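Local coordinates for protein molybdopterin synthase catalytic subunit (Homo sapiens, PDB 5MPO) that catalyses the conversion of precursor Z into molybdopterin by transferring two sulfur atoms from its thiocarboxylated partner subunit to form a dithiolene, at residues P90-A95 with A113-H118. Residues are numbered along the deposited sequence; the frame is centred on the assembly and turned at random.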
# COMPACT_ATOMS: atom_id res chain seq x y z
N PRO C 90 -12.21 -3.38 9.37
CA PRO C 90 -12.89 -4.56 8.80
C PRO C 90 -12.05 -5.30 7.76
O PRO C 90 -12.47 -5.47 6.62
CB PRO C 90 -14.12 -3.96 8.11
CG PRO C 90 -13.68 -2.60 7.67
CD PRO C 90 -12.79 -2.12 8.81
N VAL C 91 -10.92 -5.82 8.18
CA VAL C 91 -10.02 -6.49 7.24
C VAL C 91 -10.34 -7.99 7.19
O VAL C 91 -10.85 -8.55 8.14
CB VAL C 91 -8.52 -6.25 7.60
CG1 VAL C 91 -8.24 -4.76 7.67
CG2 VAL C 91 -8.11 -6.95 8.91
N LYS C 92 -9.96 -8.64 6.11
CA LYS C 92 -10.15 -10.06 6.02
C LYS C 92 -8.88 -10.82 6.44
O LYS C 92 -8.87 -11.37 7.52
CB LYS C 92 -10.58 -10.45 4.61
CG LYS C 92 -10.96 -11.91 4.47
CD LYS C 92 -12.04 -12.27 5.49
CE LYS C 92 -12.66 -13.62 5.21
NZ LYS C 92 -13.53 -14.00 6.36
N HIS C 93 -7.85 -10.78 5.58
CA HIS C 93 -6.55 -11.42 5.76
C HIS C 93 -5.37 -10.38 5.94
O HIS C 93 -5.33 -9.33 5.29
CB HIS C 93 -6.18 -12.30 4.53
CG HIS C 93 -7.22 -13.28 4.12
ND1 HIS C 93 -7.80 -14.18 5.00
CD2 HIS C 93 -7.77 -13.53 2.91
CE1 HIS C 93 -8.69 -14.91 4.35
NE2 HIS C 93 -8.68 -14.54 3.08
N ILE C 94 -4.40 -10.75 6.76
CA ILE C 94 -3.17 -9.97 7.01
C ILE C 94 -2.00 -10.97 6.82
O ILE C 94 -2.04 -12.16 7.30
CB ILE C 94 -3.19 -9.45 8.45
CG1 ILE C 94 -4.51 -8.74 8.78
CG2 ILE C 94 -1.96 -8.67 8.74
CD1 ILE C 94 -4.64 -8.33 10.24
N ALA C 95 -1.02 -10.57 6.02
CA ALA C 95 0.17 -11.33 5.83
C ALA C 95 1.30 -10.41 6.22
O ALA C 95 1.29 -9.25 5.83
CB ALA C 95 0.32 -11.75 4.40
N ALA C 113 0.83 -7.20 3.68
CA ALA C 113 -0.33 -7.12 2.86
C ALA C 113 -1.61 -7.26 3.73
O ALA C 113 -1.64 -8.07 4.64
CB ALA C 113 -0.27 -8.21 1.81
N VAL C 114 -2.65 -6.50 3.38
CA VAL C 114 -3.97 -6.59 4.00
C VAL C 114 -5.04 -6.54 2.95
O VAL C 114 -4.96 -5.68 2.07
CB VAL C 114 -4.23 -5.40 4.98
CG1 VAL C 114 -5.59 -5.56 5.66
CG2 VAL C 114 -3.14 -5.34 6.04
N SER C 115 -6.03 -7.43 3.05
CA SER C 115 -7.24 -7.39 2.18
C SER C 115 -8.48 -7.00 2.95
O SER C 115 -8.64 -7.38 4.09
CB SER C 115 -7.51 -8.75 1.50
OG SER C 115 -7.65 -9.80 2.47
N SER C 116 -9.38 -6.28 2.33
CA SER C 116 -10.69 -5.97 2.94
C SER C 116 -11.71 -5.67 1.83
O SER C 116 -11.36 -5.56 0.67
CB SER C 116 -10.59 -4.74 3.85
OG SER C 116 -10.07 -3.65 3.10
N ALA C 117 -12.96 -5.52 2.22
CA ALA C 117 -14.05 -5.23 1.28
C ALA C 117 -13.87 -3.86 0.60
O ALA C 117 -14.00 -3.80 -0.67
CB ALA C 117 -15.44 -5.38 1.96
N HIS C 118 -13.53 -2.83 1.39
CA HIS C 118 -13.24 -1.48 0.87
C HIS C 118 -11.82 -0.91 1.27
O HIS C 118 -11.17 -1.35 2.21
CB HIS C 118 -14.36 -0.50 1.26
CG HIS C 118 -15.74 -0.89 0.75
ND1 HIS C 118 -16.04 -1.07 -0.58
CD2 HIS C 118 -16.91 -1.10 1.42
CE1 HIS C 118 -17.32 -1.37 -0.72
NE2 HIS C 118 -17.87 -1.40 0.48
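Strand 113-116 runs antiparallel beside the start of strand 91-99. Ala95 and Ala113 form a hydrogen-bonded pair: Ala95 N reaches Ala113 O at 2.9 Å, and Ala113 N returns a bond to Ala95 O at 3.0 Å. The next pair, Ile94 and Val114, is non-hydrogen-bonded. Beyond it the register slips. Ser115 faces two residues, giving its N to His93 O (3.0 Å) and taking Lys92 N on its O (2.7 Å). The chain turns a corner at Lys92. Beside it His93 N bonds to Ser115 OG rather than to Ser115 O. A chi1 of 57° places this hydroxyl between the N and carbonyl carbon of Ser115. The His93 N to Ser115 OG bond is 3.3 Å long and bent, 154° at the hydrogen. Ser115 OG also bonds to Val38 O, so it links the corner to the end of helix 31-38. An alanine here would lose the hydroxyl and would probably leave His93 N and Val38 O short of a partner, loosening the corner.

Val114 carries the apolar side of the contact. Its CB lies 4.1 Å from His93 O. CG1, anti to the backbone N (chi1 -177°), runs obliquely into Val91 and touches Val91 CG1 at 3.4 Å. CG2 takes the other branch and meets Ile94 CG2 more loosely, at 4.4 Å. Helices 73-88 and 119-136 pack on this face of Ile94 and Val114. Ala95 and Ala113 point to the opposite face, under helix 31-38. At the end of the strand, Ser116 OG donates to the carbonyl of His118, a predicted substrate-binding residue. Two residues facing one resemble a classic beta bulge, with a side-chain hydroxyl replacing the second carbonyl bond, at the end of the central antiparallel pair of the MoaE alpha/beta fold's mixed sheet.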